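Local coordinates for protein p-nitrophenyl phosphatase (Pho2) (PDB 3QGM) that probably removes phosphate groups from phosphorylated compounds, as a metal-binding phosphatase of the haloacid dehalogenase (HAD) superfamily, at residues K8-V18 / L202-D212; K187-L197 / D215-I224. All blocks are in the same frame, centred on the assembly; numbering follows the deposited sequence.

Interaction 1. Residues K8-V18 / L202-D212; sequences KKGYIIDIDGV and LDAKDVAVVGD. With CA (calcium ion), chain E.
V210 and I12 have the most surface buried here. They sit on paired parallel strands, 10-14 and 207-211. The backbone of I12 is held twice: its N donates to A208 O (2.9 Å), and its O accepts from V210 N (2.8 Å, N-H...O 168°). The I12 side chain lies on the V207 and V209 face. CG1 is anti to the carbonyl carbon (chi1 -68°), which brings it to V207 CG1 at 3.8 Å. V210 points to the other face, where its CG2 meets the edge of the Y11 ring. K8 arches over the start of strand 207-211. Its CG touches A208 CB at 3.6 Å; its NZ donates to water 1 and salt-bridges E227. With K8 cut back to an alanine, the A208 methyl would probably lose part of its cover and E227 its lysine partner. Near the strand ends, D14 binds calcium with both carboxylate oxygens, D212 with OD1 and D16 with its backbone O; three waters complete the site. D14 OD2 and D212 OD1 stand 2.8 Å apart on the metal. D14 and D16 fit the HAD-type DxDx(T/V) pattern. Strands 42-47 and 227-231 flank the pair. Helix 190-200 covers the I12 face through M193, A196 and L200.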
loop_
_atom_site.group_PDB
_atom_site.type_symbol
_atom_site.label_atom_id
_atom_site.label_comp_id
_atom_site.label_asym_id
_atom_site.label_seq_id
_atom_site.Cartn_x
_atom_site.Cartn_y
_atom_site.Cartn_z
ATOM N N LYS A 8 0.723 -40.500 -7.426
ATOM C CA LYS A 8 -0.471 -40.147 -6.692
ATOM C C LYS A 8 -1.723 -40.412 -7.501
ATOM O O LYS A 8 -1.691 -40.529 -8.721
ATOM C CB LYS A 8 -0.447 -38.669 -6.317
ATOM C CG LYS A 8 0.924 -38.045 -6.055
ATOM C CD LYS A 8 1.668 -38.621 -4.885
ATOM C CE LYS A 8 0.908 -38.493 -3.589
ATOM N NZ LYS A 8 1.815 -38.641 -2.416
ATOM N N LYS A 9 -2.836 -40.477 -6.796
ATOM C CA LYS A 9 -4.153 -40.527 -7.432
ATOM C C LYS A 9 -4.460 -39.218 -8.152
ATOM O O LYS A 9 -5.043 -39.220 -9.245
ATOM C CB LYS A 9 -5.252 -40.827 -6.394
ATOM C CG LYS A 9 -5.348 -42.326 -6.091
ATOM C CD LYS A 9 -6.250 -42.674 -4.896
ATOM C CE LYS A 9 -5.970 -44.155 -4.437
ATOM N NZ LYS A 9 -7.023 -44.681 -3.517
ATOM N N GLY A 10 -4.068 -38.103 -7.545
ATOM C CA GLY A 10 -4.353 -36.781 -8.114
ATOM C C GLY A 10 -3.249 -35.749 -8.031
ATOM O O GLY A 10 -2.309 -35.863 -7.244
ATOM N N TYR A 11 -3.402 -34.719 -8.851
ATOM C CA TYR A 11 -2.406 -33.655 -9.001
ATOM C C TYR A 11 -3.113 -32.300 -9.016
ATOM O O TYR A 11 -4.044 -32.087 -9.762
ATOM C CB TYR A 11 -1.612 -33.868 -10.290
ATOM C CG TYR A 11 -0.795 -35.123 -10.202
ATOM C CD1 TYR A 11 0.510 -35.091 -9.716
ATOM C CD2 TYR A 11 -1.341 -36.351 -10.516
ATOM C CE1 TYR A 11 1.247 -36.235 -9.581
ATOM C CE2 TYR A 11 -0.597 -37.523 -10.359
ATOM C CZ TYR A 11 0.692 -37.456 -9.889
ATOM O OH TYR A 11 1.455 -38.611 -9.724
ATOM N N ILE A 12 -2.666 -31.413 -8.152
ATOM C CA ILE A 12 -3.089 -30.020 -8.133
ATOM C C ILE A 12 -1.985 -29.299 -8.876
ATOM O O ILE A 12 -0.840 -29.251 -8.393
ATOM C CB ILE A 12 -3.220 -29.482 -6.714
ATOM C CG1 ILE A 12 -4.404 -30.199 -6.056
ATOM C CG2 ILE A 12 -3.423 -27.935 -6.751
ATOM C CD1 ILE A 12 -4.690 -29.810 -4.602
ATOM N N ILE A 13 -2.328 -28.796 -10.073
ATOM C CA ILE A 13 -1.326 -28.244 -11.005
ATOM C C ILE A 13 -1.482 -26.735 -11.192
ATOM O O ILE A 13 -2.512 -26.218 -11.603
ATOM C CB ILE A 13 -1.269 -29.006 -12.333
ATOM C CG1 ILE A 13 -1.036 -30.509 -12.076
ATOM C CG2 ILE A 13 -0.131 -28.479 -13.178
ATOM C CD1 ILE A 13 -0.990 -31.367 -13.366
ATOM N N ASP A 14 -0.449 -26.012 -10.795
ATOM C CA ASP A 14 -0.319 -24.571 -11.152
ATOM C C ASP A 14 -0.280 -24.461 -12.691
ATOM O O ASP A 14 0.326 -25.311 -13.366
ATOM C CB ASP A 14 0.947 -24.073 -10.459
ATOM C CG ASP A 14 1.466 -22.717 -10.934
ATOM O OD1 ASP A 14 0.740 -21.718 -11.211
ATOM O OD2 ASP A 14 2.709 -22.676 -10.969
ATOM N N ILE A 15 -0.962 -23.455 -13.242
ATOM C CA ILE A 15 -0.999 -23.243 -14.691
ATOM C C ILE A 15 0.221 -22.418 -15.142
ATOM O O ILE A 15 1.050 -22.916 -15.901
ATOM C CB ILE A 15 -2.279 -22.526 -15.113
ATOM C CG1 ILE A 15 -3.516 -23.384 -14.779
ATOM C CG2 ILE A 15 -2.278 -22.182 -16.629
ATOM C CD1 ILE A 15 -4.840 -22.624 -14.912
ATOM N N ASP A 16 0.338 -21.181 -14.677
ATOM C CA ASP A 16 1.414 -20.294 -15.180
ATOM C C ASP A 16 2.809 -20.681 -14.701
ATOM O O ASP A 16 3.090 -20.765 -13.492
ATOM C CB ASP A 16 1.130 -18.807 -14.899
ATOM C CG ASP A 16 1.401 -17.918 -16.142
ATOM O OD1 ASP A 16 0.634 -18.045 -17.149
ATOM O OD2 ASP A 16 2.384 -17.135 -16.111
ATOM N N GLY A 17 3.672 -20.938 -15.670
ATOM C CA GLY A 17 5.058 -21.376 -15.432
ATOM C C GLY A 17 5.146 -22.890 -15.551
ATOM O O GLY A 17 6.234 -23.476 -15.488
ATOM N N VAL A 18 3.998 -23.542 -15.707
ATOM C CA VAL A 18 3.952 -25.010 -15.707
ATOM C C VAL A 18 3.371 -25.492 -17.030
ATOM O O VAL A 18 4.025 -26.256 -17.746
ATOM C CB VAL A 18 3.120 -25.595 -14.539
ATOM C CG1 VAL A 18 3.146 -27.186 -14.567
ATOM C CG2 VAL A 18 3.577 -25.043 -13.218
ATOM N N LEU A 202 -10.280 -36.267 -2.992
ATOM C CA LEU A 202 -9.080 -37.004 -2.556
ATOM C C LEU A 202 -8.551 -36.419 -1.284
ATOM O O LEU A 202 -8.692 -35.245 -1.028
ATOM C CB LEU A 202 -7.967 -37.027 -3.630
ATOM C CG LEU A 202 -8.240 -37.722 -4.972
ATOM C CD1 LEU A 202 -7.063 -37.566 -5.935
ATOM C CD2 LEU A 202 -8.615 -39.226 -4.816
ATOM N N ASP A 203 -7.964 -37.278 -0.466
ATOM C CA ASP A 203 -7.191 -36.860 0.689
ATOM C C ASP A 203 -5.831 -36.375 0.207
ATOM O O ASP A 203 -5.305 -36.851 -0.807
ATOM C CB ASP A 203 -6.991 -38.060 1.606
ATOM C CG ASP A 203 -6.325 -37.688 2.939
ATOM O OD1 ASP A 203 -5.074 -37.533 2.986
ATOM O OD2 ASP A 203 -7.068 -37.561 3.941
ATOM N N ALA A 204 -5.252 -35.452 0.956
ATOM C CA ALA A 204 -3.977 -34.868 0.611
ATOM C C ALA A 204 -2.924 -35.934 0.397
ATOM O O ALA A 204 -2.025 -35.770 -0.430
ATOM C CB ALA A 204 -3.533 -33.925 1.715
ATOM N N LYS A 205 -3.022 -37.029 1.149
ATOM C CA LYS A 205 -1.994 -38.065 1.125
ATOM C C LYS A 205 -1.891 -38.699 -0.263
ATOM O O LYS A 205 -0.854 -39.252 -0.620
ATOM C CB LYS A 205 -2.282 -39.136 2.201
ATOM C CG LYS A 205 -3.409 -40.093 1.796
ATOM C CD LYS A 205 -3.864 -41.051 2.892
ATOM C CE LYS A 205 -5.001 -41.941 2.369
ATOM N NZ LYS A 205 -5.099 -43.199 3.157
ATOM N N ASP A 206 -2.971 -38.612 -1.038
ATOM C CA ASP A 206 -3.018 -39.141 -2.392
ATOM C C ASP A 206 -2.900 -38.050 -3.445
ATOM O O ASP A 206 -3.233 -38.279 -4.608
ATOM C CB ASP A 206 -4.336 -39.878 -2.617
ATOM C CG ASP A 206 -4.395 -41.182 -1.908
ATOM O OD1 ASP A 206 -3.481 -42.012 -2.115
ATOM O OD2 ASP A 206 -5.360 -41.374 -1.143
ATOM N N VAL A 207 -2.424 -36.871 -3.061
ATOM C CA VAL A 207 -2.298 -35.781 -4.013
ATOM C C VAL A 207 -0.884 -35.161 -3.971
ATOM O O VAL A 207 -0.224 -35.127 -2.916
ATOM C CB VAL A 207 -3.401 -34.727 -3.760
ATOM C CG1 VAL A 207 -3.235 -33.529 -4.697
ATOM C CG2 VAL A 207 -4.798 -35.323 -3.934
ATOM N N ALA A 208 -0.393 -34.738 -5.138
ATOM C CA ALA A 208 0.823 -33.917 -5.200
ATOM C C ALA A 208 0.494 -32.550 -5.792
ATOM O O ALA A 208 -0.341 -32.434 -6.668
ATOM C CB ALA A 208 1.954 -34.613 -5.991
ATOM N N VAL A 209 1.150 -31.514 -5.285
ATOM C CA VAL A 209 0.912 -30.129 -5.692
ATOM C C VAL A 209 2.123 -29.711 -6.523
ATOM O O VAL A 209 3.260 -29.808 -6.059
ATOM C CB VAL A 209 0.713 -29.272 -4.441
ATOM C CG1 VAL A 209 0.667 -27.701 -4.769
ATOM C CG2 VAL A 209 -0.540 -29.739 -3.720
ATOM N N VAL A 210 1.889 -29.316 -7.769
ATOM C CA VAL A 210 2.976 -29.056 -8.705
ATOM C C VAL A 210 2.908 -27.600 -9.057
ATOM O O VAL A 210 1.795 -27.074 -9.293
ATOM C CB VAL A 210 2.788 -29.817 -10.033
ATOM C CG1 VAL A 210 3.964 -29.509 -10.994
ATOM C CG2 VAL A 210 2.670 -31.341 -9.807
ATOM N N GLY A 211 4.076 -26.969 -9.123
ATOM C CA GLY A 211 4.185 -25.576 -9.425
ATOM C C GLY A 211 5.592 -25.085 -9.642
ATOM O O GLY A 211 6.564 -25.851 -9.566
ATOM N N ASP A 212 5.696 -23.793 -9.910
ATOM C CA ASP A 212 6.963 -23.178 -10.279
ATOM C C ASP A 212 7.487 -22.236 -9.229
ATOM O O ASP A 212 8.564 -21.732 -9.414
ATOM C CB ASP A 212 6.880 -22.459 -11.650
ATOM C CG ASP A 212 6.045 -21.180 -11.611
ATOM O OD1 ASP A 212 5.077 -21.096 -10.834
ATOM O OD2 ASP A 212 6.348 -20.265 -12.400
HETATM CA CA CA E . 2.980 -20.327 -11.247
HETATM O O HOH W 1 0.836 -36.504 -0.804
HETATM O O HOH W 2 4.426 -18.525 -12.035
HETATM O O HOH W 3 1.422 -18.575 -11.359
HETATM O O HOH W 4 2.776 -20.117 -9.132
#

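Interaction 2. Residues K187-L197 / D215-I224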
loop_
_atom_site.group_PDB
_atom_site.type_symbol
_atom_site.label_atom_id
_atom_site.label_comp_id
_atom_site.label_asym_id
_atom_site.label_seq_id
_atom_site.Cartn_x
_atom_site.Cartn_y
_atom_site.Cartn_z
ATOM N N LYS A 187 -3.458 -19.326 -3.322
ATOM C CA LYS A 187 -2.221 -19.897 -2.812
ATOM C C LYS A 187 -1.293 -18.849 -2.197
ATOM O O LYS A 187 -1.075 -17.798 -2.806
ATOM C CB LYS A 187 -1.471 -20.641 -3.922
ATOM C CG LYS A 187 -2.269 -21.875 -4.527
ATOM C CD LYS A 187 -1.517 -22.463 -5.717
ATOM C CE LYS A 187 -1.542 -21.570 -6.938
ATOM N NZ LYS A 187 -0.744 -22.170 -8.037
ATOM N N PRO A 188 -0.675 -19.169 -1.033
ATOM C CA PRO A 188 -0.684 -20.513 -0.387
ATOM C C PRO A 188 -1.812 -20.800 0.611
ATOM O O PRO A 188 -1.783 -21.833 1.316
ATOM C CB PRO A 188 0.677 -20.561 0.312
ATOM C CG PRO A 188 0.915 -19.129 0.713
ATOM C CD PRO A 188 0.369 -18.304 -0.459
ATOM N N SER A 189 -2.823 -19.937 0.650
ATOM C CA SER A 189 -3.927 -20.180 1.551
ATOM C C SER A 189 -4.536 -21.593 1.427
ATOM O O SER A 189 -4.596 -22.171 0.333
ATOM C CB SER A 189 -5.010 -19.177 1.354
ATOM O OG SER A 189 -6.026 -19.427 2.272
ATOM N N GLU A 190 -4.970 -22.148 2.564
ATOM C CA GLU A 190 -5.610 -23.470 2.592
ATOM C C GLU A 190 -6.997 -23.399 2.014
ATOM O O GLU A 190 -7.560 -24.410 1.608
ATOM C CB GLU A 190 -5.719 -24.016 4.037
ATOM C CG GLU A 190 -4.391 -24.405 4.617
ATOM C CD GLU A 190 -3.865 -23.413 5.655
ATOM O OE1 GLU A 190 -3.936 -22.171 5.405
ATOM O OE2 GLU A 190 -3.366 -23.885 6.717
ATOM N N VAL A 191 -7.567 -22.202 1.980
ATOM C CA VAL A 191 -8.893 -22.042 1.407
ATOM C C VAL A 191 -8.987 -22.611 -0.035
ATOM O O VAL A 191 -9.787 -23.516 -0.270
ATOM C CB VAL A 191 -9.382 -20.573 1.521
ATOM C CG1 VAL A 191 -10.726 -20.454 0.926
ATOM C CG2 VAL A 191 -9.418 -20.146 3.015
ATOM N N ILE A 192 -8.201 -22.111 -1.004
ATOM C CA ILE A 192 -8.305 -22.650 -2.379
ATOM C C ILE A 192 -7.863 -24.138 -2.442
ATOM O O ILE A 192 -8.498 -24.969 -3.148
ATOM C CB ILE A 192 -7.574 -21.770 -3.410
ATOM C CG1 ILE A 192 -7.965 -22.163 -4.837
ATOM C CG2 ILE A 192 -6.071 -21.822 -3.191
ATOM C CD1 ILE A 192 -7.583 -21.121 -5.867
HETATM N N MSE A 193 -6.891 -24.488 -1.618
HETATM C CA MSE A 193 -6.352 -25.835 -1.588
HETATM C C MSE A 193 -7.356 -26.917 -1.083
HETATM O O MSE A 193 -7.464 -28.004 -1.677
HETATM C CB MSE A 193 -5.031 -25.838 -0.785
HETATM C CG MSE A 193 -3.965 -24.940 -1.460
HETATM SE SE MSE A 193 -3.566 -25.311 -3.363
HETATM C CE MSE A 193 -2.530 -26.971 -3.229
ATOM N N ARG A 194 -8.099 -26.606 -0.023
ATOM C CA ARG A 194 -9.105 -27.506 0.483
ATOM C C ARG A 194 -10.267 -27.580 -0.502
ATOM O O ARG A 194 -10.888 -28.638 -0.642
ATOM C CB ARG A 194 -9.541 -27.124 1.911
ATOM C CG ARG A 194 -8.341 -27.248 2.876
ATOM C CD ARG A 194 -8.657 -27.266 4.394
ATOM N NE ARG A 194 -7.402 -27.259 5.174
ATOM C CZ ARG A 194 -6.560 -28.296 5.286
ATOM N NH1 ARG A 194 -5.435 -28.152 5.987
ATOM N NH2 ARG A 194 -6.823 -29.485 4.708
ATOM N N GLU A 195 -10.527 -26.499 -1.240
ATOM C CA GLU A 195 -11.564 -26.584 -2.263
ATOM C C GLU A 195 -11.128 -27.563 -3.351
ATOM O O GLU A 195 -11.957 -28.329 -3.856
ATOM C CB GLU A 195 -11.940 -25.231 -2.864
ATOM C CG GLU A 195 -12.981 -25.299 -4.000
ATOM C CD GLU A 195 -14.387 -25.716 -3.538
ATOM O OE1 GLU A 195 -14.604 -25.893 -2.318
ATOM O OE2 GLU A 195 -15.279 -25.862 -4.395
ATOM N N ALA A 196 -9.847 -27.528 -3.708
ATOM C CA ALA A 196 -9.337 -28.370 -4.786
ATOM C C ALA A 196 -9.379 -29.862 -4.408
ATOM O O ALA A 196 -9.746 -30.708 -5.236
ATOM C CB ALA A 196 -7.916 -27.966 -5.192
ATOM N N LEU A 197 -8.993 -30.160 -3.172
ATOM C CA LEU A 197 -9.144 -31.511 -2.582
ATOM C C LEU A 197 -10.598 -32.056 -2.619
ATOM O O LEU A 197 -10.844 -33.171 -3.093
ATOM C CB LEU A 197 -8.647 -31.488 -1.147
ATOM C CG LEU A 197 -7.146 -31.370 -0.964
ATOM C CD1 LEU A 197 -6.771 -31.519 0.516
ATOM C CD2 LEU A 197 -6.426 -32.446 -1.754
ATOM N N ASP A 215 7.522 -20.366 -2.656
ATOM C CA ASP A 215 6.694 -19.601 -1.715
ATOM C C ASP A 215 5.223 -19.556 -2.043
ATOM O O ASP A 215 4.453 -19.040 -1.270
ATOM C CB ASP A 215 7.180 -18.157 -1.633
ATOM C CG ASP A 215 7.051 -17.422 -2.940
ATOM O OD1 ASP A 215 6.723 -16.237 -2.895
ATOM O OD2 ASP A 215 7.311 -18.016 -3.994
ATOM N N VAL A 216 4.820 -20.067 -3.199
ATOM C CA VAL A 216 3.411 -20.131 -3.507
ATOM C C VAL A 216 2.963 -21.592 -3.530
ATOM O O VAL A 216 2.137 -22.040 -2.720
ATOM C CB VAL A 216 3.154 -19.401 -4.848
ATOM C CG1 VAL A 216 1.722 -19.565 -5.312
ATOM C CG2 VAL A 216 3.549 -17.865 -4.688
ATOM N N ASP A 217 3.531 -22.327 -4.465
ATOM C CA ASP A 217 3.067 -23.678 -4.754
ATOM C C ASP A 217 3.559 -24.688 -3.721
ATOM O O ASP A 217 2.774 -25.497 -3.242
ATOM C CB ASP A 217 3.523 -24.062 -6.145
ATOM C CG ASP A 217 3.007 -23.080 -7.168
ATOM O OD1 ASP A 217 1.766 -23.078 -7.311
ATOM O OD2 ASP A 217 3.816 -22.265 -7.719
ATOM N N VAL A 218 4.835 -24.624 -3.383
ATOM C CA VAL A 218 5.356 -25.524 -2.332
ATOM C C VAL A 218 4.757 -25.196 -0.980
ATOM O O VAL A 218 4.369 -26.114 -0.255
ATOM C CB VAL A 218 6.868 -25.589 -2.285
ATOM C CG1 VAL A 218 7.306 -26.581 -1.204
ATOM C CG2 VAL A 218 7.368 -26.030 -3.640
ATOM N N ALA A 219 4.584 -23.911 -0.665
ATOM C CA ALA A 219 3.957 -23.535 0.623
ATOM C C ALA A 219 2.535 -24.058 0.683
ATOM O O ALA A 219 2.053 -24.512 1.739
ATOM C CB ALA A 219 3.953 -22.004 0.837
ATOM N N ALA A 220 1.853 -23.982 -0.451
ATOM C CA ALA A 220 0.472 -24.400 -0.531
ATOM C C ALA A 220 0.363 -25.914 -0.197
ATOM O O ALA A 220 -0.498 -26.326 0.585
ATOM C CB ALA A 220 -0.107 -24.071 -1.919
ATOM N N GLY A 221 1.256 -26.714 -0.764
ATOM C CA GLY A 221 1.285 -28.145 -0.527
ATOM C C GLY A 221 1.602 -28.555 0.919
ATOM O O GLY A 221 0.969 -29.460 1.471
ATOM N N LYS A 222 2.562 -27.893 1.540
ATOM C CA LYS A 222 2.887 -28.198 2.934
ATOM C C LYS A 222 1.686 -27.954 3.851
ATOM O O LYS A 222 1.426 -28.734 4.771
ATOM C CB LYS A 222 4.060 -27.358 3.403
ATOM C CG LYS A 222 5.310 -27.551 2.587
ATOM C CD LYS A 222 6.292 -28.403 3.276
ATOM C CE LYS A 222 7.556 -28.594 2.450
ATOM N NZ LYS A 222 8.159 -29.925 2.822
ATOM N N ALA A 223 0.936 -26.901 3.561
ATOM C CA ALA A 223 -0.142 -26.498 4.430
ATOM C C ALA A 223 -1.299 -27.502 4.443
ATOM O O ALA A 223 -1.943 -27.664 5.487
ATOM C CB ALA A 223 -0.630 -25.100 4.055
ATOM N N ILE A 224 -1.550 -28.197 3.328
ATOM C CA ILE A 224 -2.602 -29.232 3.316
ATOM C C ILE A 224 -2.018 -30.649 3.521
ATOM O O ILE A 224 -2.752 -31.635 3.529
ATOM C CB ILE A 224 -3.563 -29.162 2.056
ATOM C CG1 ILE A 224 -2.837 -28.944 0.742
ATOM C CG2 ILE A 224 -4.529 -27.986 2.158
ATOM C CD1 ILE A 224 -1.846 -29.882 0.437
#
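V216 meets K187 near the start of helix 214-224. Its CG1 touches K187 CB at 3.6 Å, the side chains crossing at about a right angle. K187 NZ donates to D217 OD1 at 2.8 Å in a salt bridge, nearly along the C-O axis of that oxygen. The lysine chain bends at chi3 (-71°) to reach it. D217 OD2 is used separately and accepts from Q213 N. The positive charge of K187 is likely to offset part of the negative charge of the carboxylates near the metal.

A219 and A220 receive P188, which follows a cis peptide bond. P188 CB rests on A219 CB at 3.6 Å. The small side chains let the backbones come close, with the CA atoms of P188 and A220 4.1 Å apart. A220 CB also meets selenomethionine M193, whose SE lies 3.9 Å away. A223 packs its methyl against E190 CG.

I224, with the most surface buried, is a knob in a hole formed by E190, M193, R194 and L197. Its CG2 is anti to the carbonyl carbon and reaches M193 CB at 3.7 Å. I224 CG2 also lies over the centre of one face of the R194 guanidinium, 3.7 Å from R194 CZ. L197 CD1 lies near I224 CB, at the base of the knob.

The axes of segments 190-197 and 215-224 cross at -67°, with a closest approach of 9.6 Å. S189 OG caps the first helix by accepting from V191 N. Both helices fall within the region matching the HAD-hydrolase-like family. Helix 190-200 packs through I192 and A196 on strands 42-47 and 73-75, and M193 reaches I12 of strand 10-14. D217 of helix 214-224 touches D14 of that strand.

Interactions 1 and 2 have centres 10 Å apart and meet at the calcium site. Interaction 1 supplies its protein ligands, the carboxylates of D14 and D212 and the backbone O of D16. Interaction 2 adds a second shell: K187 NZ forms a salt bridge with D14 OD1 at 3.5 Å, and the nearest side-chain atom of D217 is about 4 Å from the calcium ion. K187 therefore ties D14 to D217. At the far end, L202 N probably donates to L197 O at 3.1 Å. The chain runs from helix 190-200 through strand 207-211 into helix 214-224, linking the contacts. This alternation is consistent with the Rossmann-like core of HAD phosphatases, whose metal site lies at the C-terminal strand ends.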